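PDB 3F8H: putative polyketide cyclase from Silicibacter sp. TM1040, which is of unknown function but, as a putative polyketide cyclase of the SnoaL-like family, may bind and transform a small hydrophobic substrate in a pocket of its fold. Local coordinates for residues C42-V47 / L131-T136; H72-E77 / A104-L109; E77-V82 / T97-Y102; A92-T97 / S123-R128; Q115-P120 / S142-Q147. One frame throughout, in Å; residues are numbered along the deposited sequence. Where two conformers were deposited one is given.

Interaction 1: C42-V47 / L131-T136; sequences CLSEDV and LITRVT
Two backbone hydrogen bonds tie Cys-42 and Ser-44 to the same residue, Ile-132: its N reaches Cys-42 O at 2.8 Å, nearly straight, and Ser-44 N reaches Ile-132 O at 2.9 Å. This is the pattern of a parallel bridge, Leu-43 opposite Ile-132, its two neighbours supplying the polar atoms. A water extends the polar link past the type I turn Ser-44 to Val-47, donating to both Asp-46 O and Thr-133 O. Ser-44 OG, set between its backbone N and carbonyl carbon (chi1 68°), lies 3.5 Å from Thr-133 CG2 and turns its hydrogen to Asp-46 OD1, which also has a salt bridge with Arg-128.

The apolar part centres on Leu-43 CD2, which meets Ile-132 CB at 3.7 Å and lies close to its CD1. Val-47 CG2 stands 4.3 Å from Ile-132 CG2. Asp-126 on the neighbouring strand pairs with two consecutive residues, Thr-133 and Arg-134, a classic beta bulge near the start of strand 131-139 in the mixed, curved sheet of this SnoaL-like fold.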
# COMPACT_ATOMS: atom_id res chain seq x y z
N CYS A 42 -7.86 -6.53 -18.54
CA CYS A 42 -7.70 -5.21 -17.92
C CYS A 42 -6.28 -4.67 -18.03
O CYS A 42 -6.00 -3.51 -17.69
CB CYS A 42 -8.03 -5.28 -16.43
SG CYS A 42 -9.76 -5.49 -16.11
N LEU A 43 -5.39 -5.53 -18.48
CA LEU A 43 -3.97 -5.20 -18.55
C LEU A 43 -3.42 -4.90 -19.92
O LEU A 43 -3.84 -5.48 -20.92
CB LEU A 43 -3.15 -6.38 -18.00
CG LEU A 43 -3.62 -7.03 -16.72
CD1 LEU A 43 -2.70 -8.16 -16.42
CD2 LEU A 43 -3.71 -6.06 -15.49
N SER A 44 -2.41 -4.04 -19.93
CA SER A 44 -1.66 -3.76 -21.16
C SER A 44 -0.68 -4.91 -21.45
O SER A 44 -0.30 -5.67 -20.56
CB SER A 44 -0.86 -2.45 -21.08
OG SER A 44 0.18 -2.56 -20.14
N GLU A 45 -0.29 -5.00 -22.72
CA GLU A 45 0.63 -6.04 -23.18
C GLU A 45 1.97 -5.89 -22.48
O GLU A 45 2.71 -6.84 -22.30
CB GLU A 45 0.82 -5.96 -24.70
CG GLU A 45 -0.41 -6.40 -25.49
CD GLU A 45 -0.59 -7.90 -25.47
OE1 GLU A 45 0.17 -8.57 -24.75
OE2 GLU A 45 -1.47 -8.42 -26.21
N ASP A 46 2.25 -4.68 -22.07
CA ASP A 46 3.55 -4.38 -21.39
C ASP A 46 3.44 -4.21 -19.86
O ASP A 46 4.30 -3.67 -19.17
CB ASP A 46 4.20 -3.19 -22.04
CG ASP A 46 3.38 -1.93 -21.91
OD1 ASP A 46 2.17 -2.01 -21.59
OD2 ASP A 46 3.96 -0.86 -22.15
N VAL A 47 2.38 -4.75 -19.33
CA VAL A 47 2.13 -4.64 -17.88
C VAL A 47 3.35 -5.07 -17.04
O VAL A 47 3.98 -6.10 -17.28
CB VAL A 47 0.89 -5.41 -17.46
CG1 VAL A 47 1.11 -6.94 -17.69
CG2 VAL A 47 0.50 -5.04 -15.99
N LEU A 131 -5.95 0.86 -19.69
CA LEU A 131 -5.40 -0.40 -19.30
C LEU A 131 -4.33 -0.26 -18.22
O LEU A 131 -3.55 0.66 -18.18
CB LEU A 131 -4.83 -1.10 -20.53
CG LEU A 131 -5.91 -1.40 -21.59
CD1 LEU A 131 -5.29 -2.00 -22.83
CD2 LEU A 131 -6.97 -2.34 -20.99
N ILE A 132 -4.30 -1.25 -17.35
CA ILE A 132 -3.32 -1.29 -16.27
C ILE A 132 -1.94 -1.59 -16.82
O ILE A 132 -1.72 -2.62 -17.45
CB ILE A 132 -3.68 -2.34 -15.22
CG1 ILE A 132 -5.00 -1.95 -14.53
CG2 ILE A 132 -2.51 -2.48 -14.19
CD1 ILE A 132 -5.65 -3.12 -13.73
N THR A 133 -1.00 -0.68 -16.59
CA THR A 133 0.37 -0.84 -17.09
C THR A 133 1.36 -1.19 -15.98
O THR A 133 2.54 -1.51 -16.22
CB THR A 133 0.87 0.44 -17.79
OG1 THR A 133 0.88 1.51 -16.86
CG2 THR A 133 -0.01 0.79 -19.05
N ARG A 134 0.87 -1.03 -14.77
CA ARG A 134 1.61 -1.41 -13.57
C ARG A 134 0.69 -1.72 -12.42
O ARG A 134 -0.31 -1.04 -12.19
CB ARG A 134 2.52 -0.28 -13.07
CG ARG A 134 3.01 -0.69 -11.69
CD ARG A 134 3.84 0.30 -11.02
NE ARG A 134 3.19 1.58 -10.71
CZ ARG A 134 2.82 1.98 -9.49
NH1 ARG A 134 2.98 1.22 -8.41
NH2 ARG A 134 2.30 3.19 -9.37
N VAL A 135 1.12 -2.73 -11.68
CA VAL A 135 0.43 -3.27 -10.51
C VAL A 135 1.41 -3.56 -9.39
O VAL A 135 2.36 -4.30 -9.60
CB VAL A 135 -0.23 -4.66 -10.82
CG1 VAL A 135 -0.71 -5.32 -9.54
CG2 VAL A 135 -1.35 -4.54 -11.81
N THR A 136 1.18 -2.96 -8.23
CA THR A 136 1.97 -3.23 -7.01
C THR A 136 0.98 -3.46 -5.88
O THR A 136 0.03 -2.74 -5.74
CB THR A 136 2.95 -2.11 -6.55
OG1 THR A 136 3.67 -1.56 -7.68
CG2 THR A 136 3.95 -2.72 -5.60
O HOH W 1 4.46 -1.05 -18.21

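Interaction 2: H72-E77 / A104-L109; sequences HCYKEE and ATDEGL
Asp-106 OD2 accepts the phenolic hydrogen of Tyr-74, OH to OD2 2.9 Å, through the anti lone pair that points away from its sister oxygen. The ring and carboxylate planes stand 69° apart, and the oxygen comes in at the ring edge. With CG anti to the backbone N (chi1 -162°), the carboxylate of Asp-106 is carried to that hydroxyl, while OD1 is held by His-69. Asp-106 CB is also close to Tyr-74 OH, at 3.3 Å, and Leu-109 CD1 lies 3.7 Å from the same Tyr-74 OH.

Nearer the helix end, Ala-104 N donates to Cys-73 O at 3.1 Å, the donor standing well off the carbonyl axis. The methyl of Ala-104 lies over one face of the His-72 imidazole, a CH-pi contact with CB 3.8 Å from the ring centroid. At the edge of that ring, in its plane, a water joins His-72 NE2 to Thr-105 O. Cys-73 SG rests against Asp-106 CB at 3.9 Å.

A phenylalanine in place of Tyr-74 would probably leave Asp-106 OD2 without its phenolic donor and the loop 104-109 less firmly held to the start of strand 74-85. Chemically, Tyr-74 OH takes OD2 and His-69 NE2 takes OD1, and this grip on both oxygens fixes the rotation of the carboxylate.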
# COMPACT_ATOMS: atom_id res chain seq x y z
N HIS A 72 -3.57 -22.08 -7.38
CA HIS A 72 -3.17 -23.34 -6.80
C HIS A 72 -3.01 -23.20 -5.28
O HIS A 72 -3.45 -24.02 -4.53
CB HIS A 72 -1.82 -23.79 -7.40
CG HIS A 72 -1.23 -25.00 -6.74
ND1 HIS A 72 -1.76 -26.26 -6.90
CD2 HIS A 72 -0.13 -25.14 -5.96
CE1 HIS A 72 -1.02 -27.12 -6.22
NE2 HIS A 72 -0.02 -26.47 -5.65
N CYS A 73 -2.43 -22.10 -4.86
CA CYS A 73 -2.09 -21.95 -3.44
C CYS A 73 -3.16 -21.36 -2.55
O CYS A 73 -3.22 -21.68 -1.36
CB CYS A 73 -0.86 -21.08 -3.30
SG CYS A 73 0.66 -21.75 -4.01
N TYR A 74 -3.99 -20.51 -3.13
CA TYR A 74 -4.96 -19.74 -2.35
C TYR A 74 -6.31 -19.60 -2.97
O TYR A 74 -6.44 -19.54 -4.18
CB TYR A 74 -4.49 -18.28 -2.17
CG TYR A 74 -3.05 -18.10 -1.77
CD1 TYR A 74 -2.67 -18.20 -0.45
CD2 TYR A 74 -2.08 -17.84 -2.72
CE1 TYR A 74 -1.35 -18.07 -0.10
CE2 TYR A 74 -0.76 -17.74 -2.37
CZ TYR A 74 -0.41 -17.84 -1.05
OH TYR A 74 0.90 -17.72 -0.66
N LYS A 75 -7.32 -19.53 -2.11
CA LYS A 75 -8.67 -19.13 -2.53
C LYS A 75 -9.03 -17.93 -1.67
O LYS A 75 -9.11 -18.04 -0.46
CB LYS A 75 -9.70 -20.22 -2.35
CG LYS A 75 -11.12 -19.74 -2.77
CD LYS A 75 -11.15 -19.10 -4.21
CE LYS A 75 -12.57 -18.53 -4.59
NZ LYS A 75 -12.70 -17.90 -5.95
N GLU A 76 -9.29 -16.81 -2.33
CA GLU A 76 -9.55 -15.56 -1.65
C GLU A 76 -10.68 -14.76 -2.24
O GLU A 76 -10.97 -14.84 -3.43
CB GLU A 76 -8.31 -14.64 -1.75
CG GLU A 76 -7.02 -15.25 -1.36
CD GLU A 76 -5.86 -14.27 -1.38
OE1 GLU A 76 -5.84 -13.33 -2.21
OE2 GLU A 76 -4.95 -14.48 -0.55
N GLU A 77 -11.32 -14.01 -1.36
CA GLU A 77 -12.33 -13.04 -1.77
C GLU A 77 -11.98 -11.68 -1.16
O GLU A 77 -11.51 -11.55 -0.03
CB GLU A 77 -13.74 -13.50 -1.40
CG GLU A 77 -14.20 -14.73 -2.20
CD GLU A 77 -14.36 -14.42 -3.71
OE1 GLU A 77 -14.80 -13.30 -4.02
OE2 GLU A 77 -14.08 -15.30 -4.56
N ALA A 104 -2.54 -24.67 -0.78
CA ALA A 104 -1.31 -25.40 -1.06
C ALA A 104 -0.10 -24.55 -0.82
O ALA A 104 -0.12 -23.36 -1.03
CB ALA A 104 -1.32 -25.97 -2.52
N THR A 105 0.97 -25.17 -0.37
CA THR A 105 2.17 -24.44 0.04
C THR A 105 2.83 -23.62 -1.05
O THR A 105 3.06 -24.08 -2.17
CB THR A 105 3.19 -25.39 0.67
OG1 THR A 105 2.56 -26.09 1.74
CG2 THR A 105 4.41 -24.63 1.21
N ASP A 106 3.09 -22.37 -0.69
CA ASP A 106 3.77 -21.43 -1.57
C ASP A 106 5.22 -21.36 -1.12
O ASP A 106 5.52 -21.05 0.03
CB ASP A 106 3.12 -20.07 -1.49
CG ASP A 106 3.46 -19.17 -2.66
OD1 ASP A 106 4.27 -19.53 -3.54
OD2 ASP A 106 2.90 -18.07 -2.71
N GLU A 107 6.11 -21.73 -2.03
CA GLU A 107 7.55 -21.82 -1.76
C GLU A 107 8.10 -20.74 -0.86
O GLU A 107 8.12 -19.57 -1.20
CB GLU A 107 8.35 -21.80 -3.08
N GLY A 108 8.57 -21.17 0.30
CA GLY A 108 9.20 -20.25 1.24
C GLY A 108 8.26 -19.73 2.29
O GLY A 108 8.67 -19.06 3.22
N LEU A 109 6.99 -20.02 2.11
CA LEU A 109 5.96 -19.63 3.07
C LEU A 109 5.60 -20.84 3.94
O LEU A 109 6.04 -21.95 3.65
CB LEU A 109 4.77 -19.04 2.35
CG LEU A 109 5.15 -17.63 1.90
CD1 LEU A 109 4.05 -16.99 1.04
CD2 LEU A 109 5.44 -16.79 3.17
O HOH W 2 2.23 -26.32 -3.40

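Interaction 3: E77-V82 / T97-Y102; sequences ELTDMV and TVNGTY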
# COMPACT_ATOMS: atom_id res chain seq x y z
N GLU A 77 -11.32 -14.01 -1.36
CA GLU A 77 -12.33 -13.04 -1.77
C GLU A 77 -11.98 -11.68 -1.16
O GLU A 77 -11.51 -11.55 -0.03
CB GLU A 77 -13.74 -13.50 -1.40
CG GLU A 77 -14.20 -14.73 -2.20
CD GLU A 77 -14.36 -14.42 -3.71
OE1 GLU A 77 -14.80 -13.30 -4.02
OE2 GLU A 77 -14.08 -15.30 -4.56
N LEU A 78 -12.21 -10.65 -1.94
CA LEU A 78 -11.89 -9.30 -1.53
C LEU A 78 -13.17 -8.56 -1.19
O LEU A 78 -14.15 -8.59 -1.95
CB LEU A 78 -11.16 -8.58 -2.64
CG LEU A 78 -10.01 -9.31 -3.34
CD1 LEU A 78 -9.45 -8.43 -4.50
CD2 LEU A 78 -8.91 -9.70 -2.39
N THR A 79 -13.16 -7.91 -0.03
CA THR A 79 -14.31 -7.16 0.47
C THR A 79 -13.87 -5.79 0.94
O THR A 79 -12.68 -5.50 0.96
CB THR A 79 -14.98 -7.89 1.63
OG1 THR A 79 -14.00 -8.17 2.66
CG2 THR A 79 -15.60 -9.21 1.14
N ASP A 80 -14.84 -4.94 1.25
CA ASP A 80 -14.59 -3.58 1.75
C ASP A 80 -13.69 -2.78 0.82
O ASP A 80 -12.83 -2.06 1.24
CB ASP A 80 -13.85 -3.64 3.08
CG ASP A 80 -14.59 -4.47 4.11
OD1 ASP A 80 -15.83 -4.31 4.24
OD2 ASP A 80 -13.90 -5.28 4.78
N MSE A 81 -13.94 -2.92 -0.45
CA MSE A 81 -13.11 -2.32 -1.49
C MSE A 81 -13.33 -0.81 -1.59
O MSE A 81 -14.45 -0.37 -1.71
CB MSE A 81 -13.45 -3.06 -2.81
CG MSE A 81 -12.96 -2.48 -4.09
SE MSE A 81 -11.09 -2.83 -4.27
CE MSE A 81 -11.10 -4.84 -4.03
N VAL A 82 -12.27 -0.02 -1.50
CA VAL A 82 -12.35 1.42 -1.78
C VAL A 82 -11.34 1.72 -2.87
O VAL A 82 -10.21 1.33 -2.76
CB VAL A 82 -12.08 2.33 -0.54
CG1 VAL A 82 -12.28 3.83 -0.90
CG2 VAL A 82 -13.00 1.92 0.64
N THR A 97 -10.01 -5.65 1.97
CA THR A 97 -9.87 -6.76 2.90
C THR A 97 -9.81 -8.09 2.15
O THR A 97 -10.65 -8.41 1.33
CB THR A 97 -11.02 -6.83 3.92
OG1 THR A 97 -11.08 -5.58 4.63
CG2 THR A 97 -10.81 -8.01 4.95
N VAL A 98 -8.73 -8.81 2.41
CA VAL A 98 -8.51 -10.13 1.85
C VAL A 98 -8.94 -11.20 2.85
O VAL A 98 -8.46 -11.24 3.98
CB VAL A 98 -7.03 -10.38 1.54
CG1 VAL A 98 -6.86 -11.80 1.00
CG2 VAL A 98 -6.49 -9.30 0.54
N ASN A 99 -9.87 -12.03 2.39
CA ASN A 99 -10.38 -13.18 3.13
C ASN A 99 -10.03 -14.43 2.35
O ASN A 99 -10.45 -14.56 1.21
CB ASN A 99 -11.89 -13.13 3.22
CG ASN A 99 -12.40 -11.78 3.65
OD1 ASN A 99 -12.62 -11.57 4.85
ND2 ASN A 99 -12.56 -10.82 2.67
N GLY A 100 -9.27 -15.34 2.95
CA GLY A 100 -8.89 -16.58 2.26
C GLY A 100 -8.65 -17.84 3.06
O GLY A 100 -8.74 -17.88 4.26
N THR A 101 -8.31 -18.85 2.29
CA THR A 101 -7.91 -20.19 2.73
C THR A 101 -6.63 -20.56 2.01
O THR A 101 -6.51 -20.40 0.79
CB THR A 101 -8.99 -21.20 2.38
OG1 THR A 101 -10.23 -20.71 2.91
CG2 THR A 101 -8.70 -22.64 2.97
N TYR A 102 -5.67 -21.04 2.79
CA TYR A 102 -4.35 -21.45 2.27
C TYR A 102 -4.44 -22.92 1.89
O TYR A 102 -4.47 -23.83 2.75
CB TYR A 102 -3.29 -21.11 3.30
CG TYR A 102 -1.85 -21.27 2.91
CD1 TYR A 102 -1.43 -21.19 1.59
CD2 TYR A 102 -0.88 -21.42 3.88
CE1 TYR A 102 -0.08 -21.29 1.27
CE2 TYR A 102 0.44 -21.54 3.58
CZ TYR A 102 0.85 -21.47 2.29
OH TYR A 102 2.21 -21.58 2.04
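Thr-97, the first residue of segment 97-102, faces Thr-79, with which it exchanges two backbone hydrogen bonds, N to O 2.9 Å each way. Its OG1 donates to Asp-80 OD2 at 2.8 Å, on the anti lone pair, where the chain 77-82 turns its corner. Next, Val-98 lies side by side with Leu-78 on the other face of the sheet, CG2 to CD2 3.8 Å.

Asn-99 returns to the face of Thr-97 and pairs with Glu-77 through both backbone bonds. Its CG, set beside the backbone N (chi1 -48°), swings ND2 to donate twice, almost in the amide plane: to Glu-77 O from above the carbonyl plane, and to Thr-79 OG1, each at 3.0 Å. A leucine at Asn-99 would probably leave Thr-79 OG1 without this donor and Glu-77 O with one grip in place of two. In this hairpin of strands 74-85 and 91-102, side-chain hydrogen bonds thus supplement the backbone pairing on the face of Thr-97, while Leu-78 and Val-98 pack on the other.

Interaction 4: A92-T97 / S123-R128; sequences AAAEYT and SFFDLR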
# COMPACT_ATOMS: atom_id res chain seq x y z
N ALA A 92 -4.07 4.97 -10.04
CA ALA A 92 -5.13 4.52 -9.13
C ALA A 92 -4.57 3.73 -7.96
O ALA A 92 -3.43 3.31 -7.97
CB ALA A 92 -6.19 3.66 -9.88
N ALA A 93 -5.41 3.61 -6.95
CA ALA A 93 -5.12 2.92 -5.70
C ALA A 93 -6.35 2.22 -5.21
O ALA A 93 -7.44 2.59 -5.53
CB ALA A 93 -4.61 3.88 -4.63
N ALA A 94 -6.15 1.14 -4.47
CA ALA A 94 -7.28 0.44 -3.90
C ALA A 94 -6.89 -0.13 -2.57
O ALA A 94 -5.78 -0.65 -2.40
CB ALA A 94 -7.74 -0.67 -4.84
N GLU A 95 -7.81 -0.01 -1.63
CA GLU A 95 -7.64 -0.58 -0.29
C GLU A 95 -8.80 -1.54 -0.05
O GLU A 95 -9.96 -1.27 -0.41
CB GLU A 95 -7.59 0.49 0.79
CG GLU A 95 -6.98 -0.10 2.05
CD GLU A 95 -6.88 0.87 3.22
OE1 GLU A 95 -7.59 1.90 3.27
OE2 GLU A 95 -6.08 0.57 4.10
N TYR A 96 -8.49 -2.68 0.52
CA TYR A 96 -9.51 -3.72 0.68
C TYR A 96 -9.08 -4.76 1.71
O TYR A 96 -7.95 -4.74 2.22
CB TYR A 96 -9.80 -4.38 -0.68
CG TYR A 96 -8.53 -4.78 -1.42
CD1 TYR A 96 -7.91 -3.87 -2.23
CD2 TYR A 96 -7.94 -6.03 -1.26
CE1 TYR A 96 -6.71 -4.19 -2.89
CE2 TYR A 96 -6.76 -6.36 -1.90
CZ TYR A 96 -6.14 -5.43 -2.71
OH TYR A 96 -4.96 -5.73 -3.36
N THR A 97 -10.01 -5.65 1.97
CA THR A 97 -9.87 -6.76 2.90
C THR A 97 -9.81 -8.09 2.15
O THR A 97 -10.65 -8.41 1.33
CB THR A 97 -11.02 -6.83 3.92
OG1 THR A 97 -11.08 -5.58 4.63
CG2 THR A 97 -10.81 -8.01 4.95
N SER A 123 -3.28 -1.86 -3.04
CA SER A 123 -2.67 -1.89 -4.36
C SER A 123 -2.60 -0.52 -5.03
O SER A 123 -3.46 0.33 -4.85
CB SER A 123 -3.43 -2.84 -5.30
OG SER A 123 -3.45 -4.20 -4.86
N PHE A 124 -1.52 -0.35 -5.78
CA PHE A 124 -1.30 0.86 -6.57
C PHE A 124 -1.09 0.47 -8.02
O PHE A 124 -0.48 -0.56 -8.34
CB PHE A 124 -0.13 1.64 -6.04
CG PHE A 124 -0.33 2.15 -4.65
CD1 PHE A 124 -1.02 3.35 -4.42
CD2 PHE A 124 0.08 1.40 -3.55
CE1 PHE A 124 -1.22 3.81 -3.10
CE2 PHE A 124 -0.13 1.86 -2.23
CZ PHE A 124 -0.78 3.03 -2.01
N PHE A 125 -1.63 1.32 -8.89
CA PHE A 125 -1.63 1.09 -10.33
C PHE A 125 -1.28 2.30 -11.15
O PHE A 125 -1.54 3.45 -10.76
CB PHE A 125 -3.06 0.69 -10.82
CG PHE A 125 -3.69 -0.46 -10.08
CD1 PHE A 125 -4.40 -0.24 -8.92
CD2 PHE A 125 -3.59 -1.74 -10.58
CE1 PHE A 125 -5.01 -1.29 -8.24
CE2 PHE A 125 -4.16 -2.79 -9.91
CZ PHE A 125 -4.88 -2.58 -8.73
N ASP A 126 -0.69 2.00 -12.29
CA ASP A 126 -0.54 2.97 -13.36
C ASP A 126 -1.46 2.45 -14.49
O ASP A 126 -1.65 1.26 -14.66
CB ASP A 126 0.85 3.06 -13.97
CG ASP A 126 1.94 3.52 -13.00
OD1 ASP A 126 1.67 4.14 -11.98
OD2 ASP A 126 3.12 3.23 -13.33
N LEU A 127 -2.01 3.37 -15.24
CA LEU A 127 -2.87 3.04 -16.40
C LEU A 127 -2.56 3.92 -17.58
O LEU A 127 -2.19 5.07 -17.41
CB LEU A 127 -4.35 3.22 -16.05
CG LEU A 127 -4.94 2.41 -14.88
CD1 LEU A 127 -4.97 3.29 -13.60
CD2 LEU A 127 -6.33 1.95 -15.24
N ARG A 128 -2.71 3.36 -18.76
CA ARG A 128 -2.55 4.08 -20.00
C ARG A 128 -3.62 3.58 -21.00
O ARG A 128 -3.87 2.38 -21.14
CB ARG A 128 -1.15 3.88 -20.55
CG ARG A 128 -0.92 4.53 -21.90
CD ARG A 128 0.40 4.05 -22.54
NE ARG A 128 0.37 2.61 -22.85
CZ ARG A 128 1.24 1.70 -22.39
NH1 ARG A 128 2.27 2.06 -21.63
NH2 ARG A 128 1.11 0.42 -22.73
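Tyr-96 and Ser-123 meet through their hydroxyls, OH to OG 2.6 Å, the serine oxygen lying in the plane of the ring at its edge. Neither oxygen depends on this bond alone: Ser-123 OG also pairs with Thr-137 OG1, and Tyr-96 OH with a diol, probably from the crystallisation liquor. The tyrosine reaches there because its CG sits between the backbone N and carbonyl carbon (chi1 48°), sending the ring across to Ser-123 on the neighbouring strand.

The main-chain polar groups of two pairs are met in full. Phe-125 N donates to Ala-92 O at 2.8 Å and Ala-92 N to Phe-125 O at 3.0 Å, the latter donor standing above the carbonyl plane. Ala-94 N reaches Ser-123 O at 2.8 Å, and Ser-123 N returns to Ala-94 O at 2.9 Å. Between them, Ala-93 and Phe-124 form the non-hydrogen-bonded pair, CB to CD1 3.6 Å; the ring of Phe-124 goes on to meet Phe-124 of the second subunit. On the opposite face, Ala-92 CB packs against Leu-127 CD1 at 3.9 Å. These neighbouring strands belong to the curved sheet of the SnoaL-like fold, between helix 23-33 and the dimer partner.

Interaction 5: Q115-P120 / S142-Q147; sequences QSYKLP and SDWIKQ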
# COMPACT_ATOMS: atom_id res chain seq x y z
N GLN A 115 -5.63 -23.36 6.27
CA GLN A 115 -5.79 -22.28 7.26
C GLN A 115 -6.56 -21.11 6.64
O GLN A 115 -6.30 -20.72 5.50
CB GLN A 115 -4.46 -21.64 7.73
CG GLN A 115 -3.35 -22.48 8.24
CD GLN A 115 -2.46 -22.98 7.14
OE1 GLN A 115 -2.93 -23.40 6.08
NE2 GLN A 115 -1.17 -22.96 7.39
N SER A 116 -7.45 -20.53 7.44
CA SER A 116 -8.15 -19.32 7.02
C SER A 116 -7.38 -18.07 7.48
O SER A 116 -6.60 -18.09 8.46
CB SER A 116 -9.60 -19.33 7.53
OG SER A 116 -9.66 -18.97 8.88
N TYR A 117 -7.54 -17.00 6.74
CA TYR A 117 -6.90 -15.76 7.09
C TYR A 117 -7.74 -14.57 6.63
O TYR A 117 -8.57 -14.64 5.72
CB TYR A 117 -5.47 -15.68 6.50
CG TYR A 117 -5.41 -15.91 4.98
CD1 TYR A 117 -5.20 -17.18 4.48
CD2 TYR A 117 -5.60 -14.88 4.07
CE1 TYR A 117 -5.14 -17.42 3.10
CE2 TYR A 117 -5.56 -15.12 2.66
CZ TYR A 117 -5.34 -16.40 2.20
OH TYR A 117 -5.30 -16.71 0.85
N LYS A 118 -7.49 -13.46 7.30
CA LYS A 118 -8.17 -12.22 6.96
C LYS A 118 -7.21 -11.08 7.18
O LYS A 118 -6.65 -10.93 8.25
CB LYS A 118 -9.43 -12.00 7.79
CG LYS A 118 -10.23 -10.76 7.38
CD LYS A 118 -11.29 -10.33 8.40
CE LYS A 118 -12.52 -11.21 8.39
NZ LYS A 118 -13.63 -10.75 9.29
N LEU A 119 -7.01 -10.28 6.15
CA LEU A 119 -6.11 -9.17 6.34
C LEU A 119 -6.27 -8.09 5.31
O LEU A 119 -6.69 -8.33 4.18
CB LEU A 119 -4.66 -9.66 6.36
CG LEU A 119 -4.06 -10.08 5.04
CD1 LEU A 119 -2.59 -10.28 5.23
CD2 LEU A 119 -4.74 -11.31 4.52
N PRO A 120 -5.95 -6.87 5.73
CA PRO A 120 -6.01 -5.74 4.87
C PRO A 120 -4.89 -5.81 3.87
O PRO A 120 -3.88 -6.45 4.12
CB PRO A 120 -5.81 -4.55 5.81
CG PRO A 120 -5.68 -5.09 7.16
CD PRO A 120 -5.61 -6.53 7.12
N SER A 142 4.20 -10.30 7.79
CA SER A 142 4.49 -10.82 9.09
C SER A 142 3.20 -11.27 9.75
O SER A 142 3.16 -12.31 10.38
CB SER A 142 5.15 -9.76 9.97
OG SER A 142 6.41 -9.47 9.46
N ASP A 143 2.16 -10.46 9.60
CA ASP A 143 0.86 -10.74 10.18
C ASP A 143 0.24 -11.95 9.54
O ASP A 143 -0.32 -12.83 10.22
CB ASP A 143 -0.12 -9.57 10.04
CG ASP A 143 -1.48 -9.88 10.63
OD1 ASP A 143 -1.52 -10.22 11.81
OD2 ASP A 143 -2.51 -9.79 9.92
N TRP A 144 0.36 -12.01 8.23
CA TRP A 144 -0.17 -13.16 7.51
C TRP A 144 0.46 -14.45 8.00
O TRP A 144 -0.23 -15.44 8.23
CB TRP A 144 -0.03 -13.03 5.99
CG TRP A 144 -0.64 -14.22 5.27
CD1 TRP A 144 -1.98 -14.43 4.99
CD2 TRP A 144 0.05 -15.37 4.77
NE1 TRP A 144 -2.15 -15.66 4.37
CE2 TRP A 144 -0.92 -16.24 4.21
CE3 TRP A 144 1.39 -15.76 4.76
CZ2 TRP A 144 -0.59 -17.45 3.64
CZ3 TRP A 144 1.71 -16.96 4.18
CH2 TRP A 144 0.72 -17.80 3.64
N ILE A 145 1.78 -14.42 8.15
CA ILE A 145 2.54 -15.60 8.55
C ILE A 145 2.13 -16.04 9.93
O ILE A 145 2.06 -17.25 10.25
CB ILE A 145 4.07 -15.34 8.53
CG1 ILE A 145 4.54 -15.25 7.07
CG2 ILE A 145 4.81 -16.47 9.26
CD1 ILE A 145 6.01 -14.99 6.94
N LYS A 146 1.81 -15.04 10.74
CA LYS A 146 1.39 -15.29 12.12
C LYS A 146 0.05 -16.03 12.08
O LYS A 146 -0.14 -17.05 12.72
CB LYS A 146 1.30 -13.98 12.91
CG LYS A 146 0.78 -14.15 14.31
N GLN A 147 -0.85 -15.52 11.26
CA GLN A 147 -2.20 -16.09 11.14
C GLN A 147 -2.19 -17.55 10.71
O GLN A 147 -2.91 -18.36 11.27
CB GLN A 147 -3.08 -15.28 10.18
CG GLN A 147 -3.51 -13.92 10.68
CD GLN A 147 -4.51 -13.24 9.78
OE1 GLN A 147 -5.50 -13.84 9.40
NE2 GLN A 147 -4.28 -11.96 9.45
O HOH W 3 -5.98 -19.69 10.54
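The C-terminal helix 141-149 packs on one end of the curved sheet, its segment 142-147 running roughly antiparallel to strand 115-120 with the axes 8.7 Å apart. An amide holds the two together: Gln-147 OE1 takes the hydrogen of Lys-118 N at 2.9 Å, in the carbonyl plane on a lone pair, and Gln-147 NE2 gives one to Lys-118 O at 2.8 Å, arriving from above that carbonyl's plane. One side chain thereby satisfies both polar atoms of a single strand residue, as a neighbouring strand would. NE2 has a second acceptor in Asp-143 OD2, one helical turn earlier, so both its hydrogens are engaged and the amide cannot easily flip.

Beside it stands a T-shaped aromatic pair. The indole edge of Trp-144 points at the face of Tyr-117, the planes at 79° and NE1 3.3 Å above the ring, over its centre; the N-H is thus directed at the pi cloud. A chi1 of -178°, CG opposite the backbone N, swings the indole there. Trp-144 CB meets Leu-119 CD1 at 3.8 Å. Tyr-117 OH is bound to Glu-76.

A water donates to Ser-116 O and, weakly, to Gln-147 O. A diol, probably from the crystallisation liquor, lies beside Trp-144, consistent with a pocket, and the whole is a helix-on-sheet packing with an edge-to-face aromatic pair at its heart.

In the fold
Three of the five contacts join strands. Interaction 1 links the short strand 43-44 to strand 131-139, interaction 4 pairs strands 91-102 and 115-128, and interaction 3 pairs 91-102 with 74-85; interaction 2 anchors the loop after strand 91-102 to the end of helix 60-73 and the start of strand 74-85, and interaction 5 sets helix 141-149 on strand 115-128. Interaction 3 shares Glu-77 with interaction 2 and Thr-97 with interaction 4. Interactions 1 and 5 lie on opposite sides of the chain's centre, about 27 Å between centres, whereas 2 and 5 touch, centres about 12 Å apart. Interactions 2, 3 and 4 nest within the loop that interaction 1 closes, so residues distant in sequence complete one continuous sheet.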